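Local coordinates for CymD (Pseudomonas putida, PDB 6Z34), which is an outer-membrane channel of the FadL family for uptake of monoaromatic hydrocarbons, probably by lateral diffusion through the barrel wall, at residues D292-A297 with L341-R346; V9-Q14 with V427-Y432. All coordinates share one frame; numbering follows the deposited sequence.

In the fold
Contact 1 and contact 2 both belong to the FadL-type barrel of CymD: contact 1 joins two neighbouring wall strands, contact 2 seats a helix on the wall's inner side. In contact 1, 292-297, which includes the loop before its strand, and 341-346 form an antiparallel backbone ladder, partly buried and with several residues on the surface. Contact 2 is buried: the helix at 10-14 rests on strand 427-432 through proline, glutamine and serine side chains and a bridging water in place of a ladder. The centres lie 16 Å apart, and along the chain contact 1 is nested within the loop that contact 2 closes. The plug near contact 2 also reaches contact 1, where M16, I19 and F23 touch inward side chains.

Contact 1 of 2, residues D292-A297 with L341-R346; sequences DQFAVA and LGAQYR
Strand residues A295 and A297 pair with Q344 and G342 in an antiparallel ladder. Each pair exchanges two backbone hydrogen bonds; A295 N to Q344 O measures 3.0 Å and is close to straight at 161°. At the turn end R346 N donates to Q293 O at 2.7 Å. Between these bonds the non-hydrogen-bonded pairs add CA-H...O contacts, such as F294 CA to Q344 O at 3.2 Å.

On the face carrying F294, V296 and A343, the A343 methyl meets V296 CG1 at 4.0 Å and F294 CE1 at 4.2 Å. F294 sets CG anti to the backbone N (chi1 178°), and from there its ring atom CD1 lies 3.4 Å from Q344 O.

Near the turn the R346 chain, extended from CG to NE, makes a close contact with D292 O, its CD 3.2 Å away. A water accepts from Q344 NE2 at 3.0 Å and donates to D292 O, while Q344 OE1 accepts a hydrogen bond from R354 NE.

Strand 281-289 continues the wall beyond 294-303, and strand 351-362 continues it beyond 336-347; on the inward face M16 and F23 touch Q344, F23 reaches A295 and I19 reaches A297.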
loop_
_atom_site.group_PDB
_atom_site.type_symbol
_atom_site.label_atom_id
_atom_site.label_comp_id
_atom_site.label_asym_id
_atom_site.label_seq_id
_atom_site.Cartn_x
_atom_site.Cartn_y
_atom_site.Cartn_z
ATOM N N ASP A 292 2.405 23.944 -21.455
ATOM C CA ASP A 292 3.136 22.694 -21.319
ATOM C C ASP A 292 4.211 22.790 -20.251
ATOM O O ASP A 292 4.661 21.760 -19.739
ATOM C CB ASP A 292 3.747 22.286 -22.662
ATOM C CG ASP A 292 2.824 21.398 -23.469
ATOM O OD1 ASP A 292 2.022 21.936 -24.249
ATOM O OD2 ASP A 292 2.885 20.160 -23.312
ATOM N N GLN A 293 4.598 24.003 -19.873
ATOM C CA GLN A 293 5.703 24.205 -18.955
ATOM C C GLN A 293 5.269 24.274 -17.491
ATOM O O GLN A 293 6.133 24.228 -16.608
ATOM C CB GLN A 293 6.465 25.481 -19.343
ATOM C CG GLN A 293 6.728 25.622 -20.847
ATOM C CD GLN A 293 8.196 25.841 -21.168
ATOM O OE1 GLN A 293 8.938 26.420 -20.371
ATOM N NE2 GLN A 293 8.625 25.381 -22.342
ATOM N N PHE A 294 3.967 24.355 -17.210
ATOM C CA PHE A 294 3.494 24.568 -15.844
ATOM C C PHE A 294 2.106 23.970 -15.664
ATOM O O PHE A 294 1.155 24.390 -16.331
ATOM C CB PHE A 294 3.472 26.058 -15.511
ATOM C CG PHE A 294 2.960 26.361 -14.134
ATOM C CD1 PHE A 294 3.511 25.743 -13.024
ATOM C CD2 PHE A 294 1.923 27.263 -13.948
ATOM C CE1 PHE A 294 3.038 26.023 -11.745
ATOM C CE2 PHE A 294 1.443 27.544 -12.682
ATOM C CZ PHE A 294 2.001 26.922 -11.579
ATOM N N ALA A 295 1.987 23.008 -14.751
ATOM C CA ALA A 295 0.712 22.381 -14.425
ATOM C C ALA A 295 0.501 22.361 -12.912
ATOM O O ALA A 295 1.460 22.377 -12.136
ATOM C CB ALA A 295 0.651 20.956 -14.973
ATOM N N VAL A 296 -0.763 22.331 -12.491
ATOM C CA VAL A 296 -1.117 22.039 -11.105
ATOM C C VAL A 296 -2.212 20.983 -11.096
ATOM O O VAL A 296 -3.097 20.972 -11.960
ATOM C CB VAL A 296 -1.556 23.288 -10.299
ATOM C CG1 VAL A 296 -0.570 24.443 -10.468
ATOM C CG2 VAL A 296 -2.965 23.709 -10.656
ATOM N N ALA A 297 -2.128 20.068 -10.135
ATOM C CA ALA A 297 -3.099 18.999 -9.992
ATOM C C ALA A 297 -3.601 18.977 -8.555
ATOM O O ALA A 297 -2.891 19.388 -7.629
ATOM C CB ALA A 297 -2.486 17.652 -10.370
ATOM N N LEU A 341 -2.295 17.867 -3.438
ATOM C CA LEU A 341 -2.094 19.098 -4.189
ATOM C C LEU A 341 -0.628 19.199 -4.575
ATOM O O LEU A 341 0.235 19.201 -3.692
ATOM C CB LEU A 341 -2.506 20.320 -3.349
ATOM C CG LEU A 341 -2.233 21.737 -3.876
ATOM C CD1 LEU A 341 -2.882 21.990 -5.254
ATOM C CD2 LEU A 341 -2.700 22.797 -2.850
ATOM N N GLY A 342 -0.345 19.302 -5.885
ATOM C CA GLY A 342 1.015 19.501 -6.352
ATOM C C GLY A 342 1.106 20.329 -7.621
ATOM O O GLY A 342 0.099 20.624 -8.270
ATOM N N ALA A 343 2.346 20.687 -7.982
ATOM C CA ALA A 343 2.637 21.493 -9.165
ATOM C C ALA A 343 3.916 21.008 -9.839
ATOM O O ALA A 343 4.782 20.401 -9.204
ATOM C CB ALA A 343 2.780 22.978 -8.825
ATOM N N GLN A 344 4.040 21.326 -11.134
ATOM C CA GLN A 344 5.158 20.891 -11.967
ATOM C C GLN A 344 5.581 22.022 -12.901
ATOM O O GLN A 344 4.743 22.585 -13.610
ATOM C CB GLN A 344 4.769 19.638 -12.776
ATOM C CG GLN A 344 5.721 19.284 -13.905
ATOM C CD GLN A 344 5.392 17.955 -14.592
ATOM O OE1 GLN A 344 5.575 16.887 -14.006
ATOM N NE2 GLN A 344 4.931 18.017 -15.844
ATOM N N TYR A 345 6.875 22.353 -12.903
ATOM C CA TYR A 345 7.449 23.375 -13.776
ATOM C C TYR A 345 8.501 22.728 -14.665
ATOM O O TYR A 345 9.501 22.210 -14.152
ATOM C CB TYR A 345 8.082 24.515 -12.971
ATOM C CG TYR A 345 8.820 25.547 -13.816
ATOM C CD1 TYR A 345 8.156 26.281 -14.797
ATOM C CD2 TYR A 345 10.178 25.796 -13.626
ATOM C CE1 TYR A 345 8.823 27.233 -15.572
ATOM C CE2 TYR A 345 10.854 26.749 -14.397
ATOM C CZ TYR A 345 10.170 27.463 -15.368
ATOM O OH TYR A 345 10.820 28.409 -16.139
ATOM N N ARG A 346 8.267 22.761 -15.989
ATOM C CA ARG A 346 9.230 22.303 -16.996
ATOM C C ARG A 346 10.230 23.418 -17.260
ATOM O O ARG A 346 9.866 24.457 -17.813
ATOM C CB ARG A 346 8.528 21.916 -18.297
ATOM C CG ARG A 346 7.500 20.811 -18.137
ATOM C CD ARG A 346 7.288 20.005 -19.413
ATOM N NE ARG A 346 6.283 18.960 -19.210
ATOM C CZ ARG A 346 6.540 17.656 -19.142
ATOM N NH1 ARG A 346 7.785 17.204 -19.273
ATOM N NH2 ARG A 346 5.542 16.802 -18.948
HETATM O O HOH W 1 4.506 20.911 -16.578
#

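Contact 2 of 2, residues V9-Q14 with V427-Y432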
loop_
_atom_site.group_PDB
_atom_site.type_symbol
_atom_site.label_atom_id
_atom_site.label_comp_id
_atom_site.label_asym_id
_atom_site.label_seq_id
_atom_site.Cartn_x
_atom_site.Cartn_y
_atom_site.Cartn_z
ATOM N N VAL A 9 1.891 7.027 -6.298
ATOM C CA VAL A 9 2.541 5.881 -6.932
ATOM C C VAL A 9 3.606 6.394 -7.897
ATOM O O VAL A 9 3.280 6.951 -8.959
ATOM C CB VAL A 9 1.541 4.985 -7.667
ATOM C CG1 VAL A 9 2.234 3.697 -8.085
ATOM C CG2 VAL A 9 0.349 4.684 -6.783
ATOM N N GLY A 10 4.874 6.191 -7.541
ATOM C CA GLY A 10 5.986 6.596 -8.377
ATOM C C GLY A 10 6.438 8.016 -8.071
ATOM O O GLY A 10 5.746 8.775 -7.381
ATOM N N PRO A 11 7.607 8.409 -8.591
ATOM C CA PRO A 11 8.203 9.697 -8.173
ATOM C C PRO A 11 7.482 10.923 -8.697
ATOM O O PRO A 11 7.641 12.006 -8.115
ATOM C CB PRO A 11 9.637 9.630 -8.724
ATOM C CG PRO A 11 9.838 8.193 -9.166
ATOM C CD PRO A 11 8.477 7.659 -9.508
ATOM N N VAL A 12 6.708 10.805 -9.773
ATOM C CA VAL A 12 6.043 11.983 -10.324
ATOM C C VAL A 12 4.797 12.305 -9.510
ATOM O O VAL A 12 4.556 13.463 -9.129
ATOM C CB VAL A 12 5.701 11.753 -11.810
ATOM C CG1 VAL A 12 4.923 12.911 -12.350
ATOM C CG2 VAL A 12 6.973 11.514 -12.646
ATOM N N SER A 13 3.982 11.283 -9.251
ATOM C CA SER A 13 2.847 11.432 -8.354
ATOM C C SER A 13 3.305 11.808 -6.944
ATOM O O SER A 13 2.803 12.774 -6.357
ATOM C CB SER A 13 2.053 10.135 -8.353
ATOM O OG SER A 13 1.318 9.998 -7.181
ATOM N N GLN A 14 4.281 11.076 -6.389
ATOM C CA GLN A 14 4.725 11.379 -5.025
ATOM C C GLN A 14 5.368 12.758 -4.936
ATOM O O GLN A 14 5.216 13.450 -3.929
ATOM C CB GLN A 14 5.702 10.314 -4.513
ATOM C CG GLN A 14 5.062 8.986 -4.120
ATOM C CD GLN A 14 6.082 7.945 -3.679
ATOM O OE1 GLN A 14 7.070 8.266 -3.021
ATOM N NE2 GLN A 14 5.847 6.695 -4.049
ATOM N N VAL A 427 10.176 9.183 2.499
ATOM C CA VAL A 427 10.037 8.263 1.381
ATOM C C VAL A 427 10.823 8.857 0.219
ATOM O O VAL A 427 10.460 9.917 -0.313
ATOM C CB VAL A 427 8.569 8.049 0.992
ATOM C CG1 VAL A 427 8.466 7.100 -0.196
ATOM C CG2 VAL A 427 7.787 7.522 2.169
ATOM N N THR A 428 11.904 8.188 -0.160
ATOM C CA THR A 428 12.689 8.553 -1.321
ATOM C C THR A 428 12.262 7.674 -2.486
ATOM O O THR A 428 12.231 6.444 -2.362
ATOM C CB THR A 428 14.181 8.375 -1.054
ATOM O OG1 THR A 428 14.573 9.226 0.020
ATOM C CG2 THR A 428 14.981 8.756 -2.284
ATOM N N SER A 429 11.953 8.298 -3.617
ATOM C CA SER A 429 11.419 7.590 -4.771
ATOM C C SER A 429 12.232 7.951 -6.005
ATOM O O SER A 429 12.462 9.132 -6.295
ATOM C CB SER A 429 9.945 7.928 -4.984
ATOM O OG SER A 429 9.305 6.976 -5.811
ATOM N N ILE A 430 12.654 6.934 -6.735
ATOM C CA ILE A 430 13.534 7.120 -7.871
ATOM C C ILE A 430 13.114 6.127 -8.947
ATOM O O ILE A 430 12.777 4.979 -8.646
ATOM C CB ILE A 430 15.003 6.955 -7.430
ATOM C CG1 ILE A 430 15.966 7.128 -8.613
ATOM C CG2 ILE A 430 15.197 5.638 -6.729
ATOM C CD1 ILE A 430 16.242 8.587 -8.963
ATOM N N SER A 431 13.067 6.585 -10.196
ATOM C CA SER A 431 12.675 5.703 -11.287
ATOM C C SER A 431 13.416 6.073 -12.563
ATOM O O SER A 431 13.869 7.203 -12.747
ATOM C CB SER A 431 11.165 5.735 -11.539
ATOM O OG SER A 431 10.818 6.867 -12.307
ATOM N N TYR A 432 13.536 5.088 -13.438
ATOM C CA TYR A 432 14.120 5.265 -14.755
ATOM C C TYR A 432 13.133 4.722 -15.777
ATOM O O TYR A 432 12.582 3.632 -15.596
ATOM C CB TYR A 432 15.484 4.559 -14.880
ATOM C CG TYR A 432 15.920 4.428 -16.318
ATOM C CD1 TYR A 432 15.734 3.242 -17.003
ATOM C CD2 TYR A 432 16.464 5.506 -17.006
ATOM C CE1 TYR A 432 16.095 3.116 -18.314
ATOM C CE2 TYR A 432 16.843 5.384 -18.338
ATOM C CZ TYR A 432 16.648 4.185 -18.980
ATOM O OH TYR A 432 17.003 4.026 -20.292
HETATM O O HOH W 2 8.788 10.230 -2.576
#
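Q14 and S429 meet through their side-chain torsions: the glutamine sets CG anti to its carbonyl carbon and beside its backbone N (chi1 -75°), and the extended chain beyond carries the amide to the strand, while S429 places OG anti to its backbone N (chi1 -162°), close to the P11 ring. The amide end of Q14 thus comes over the inward side of strand 427-432. Its OE1 lies 3.4 Å from V427 CG1, the two side chains crossing at about a right angle, and 3.5 Å from S429 CB.

P11 supplies the other half of the contact. Its CG sits between two serine hydroxyls, 3.6 Å from S429 OG and 3.5 Å from S431 OG, so the ring packs against polar tips by van der Waals contact.

A water bridges the two segments, donating to Q14 OE1 at 2.6 Å and to V427 O at 2.8 Å. Q14 NE2 and S429 OG both bond D51 of strand 43-58, through OD2 and OD1 respectively. One carboxylate therefore ties helix and strand together and probably fixes the rotation of the Q14 amide. Within 9-14, the Q14 N to G10 O bond closes a helical turn, and at the backbone angles of G10 a CB would collide with the carbonyl O of V9, which by itself calls for glycine.

P11 O is hydrogen-bonded by S398 OG of strand 393-404, which flanks 422-437 on the side away from 43-58. A short N-terminal helix held by polar groups against the inner barrel wall is consistent with the N-terminal plug, or hatch, of FadL-family channels.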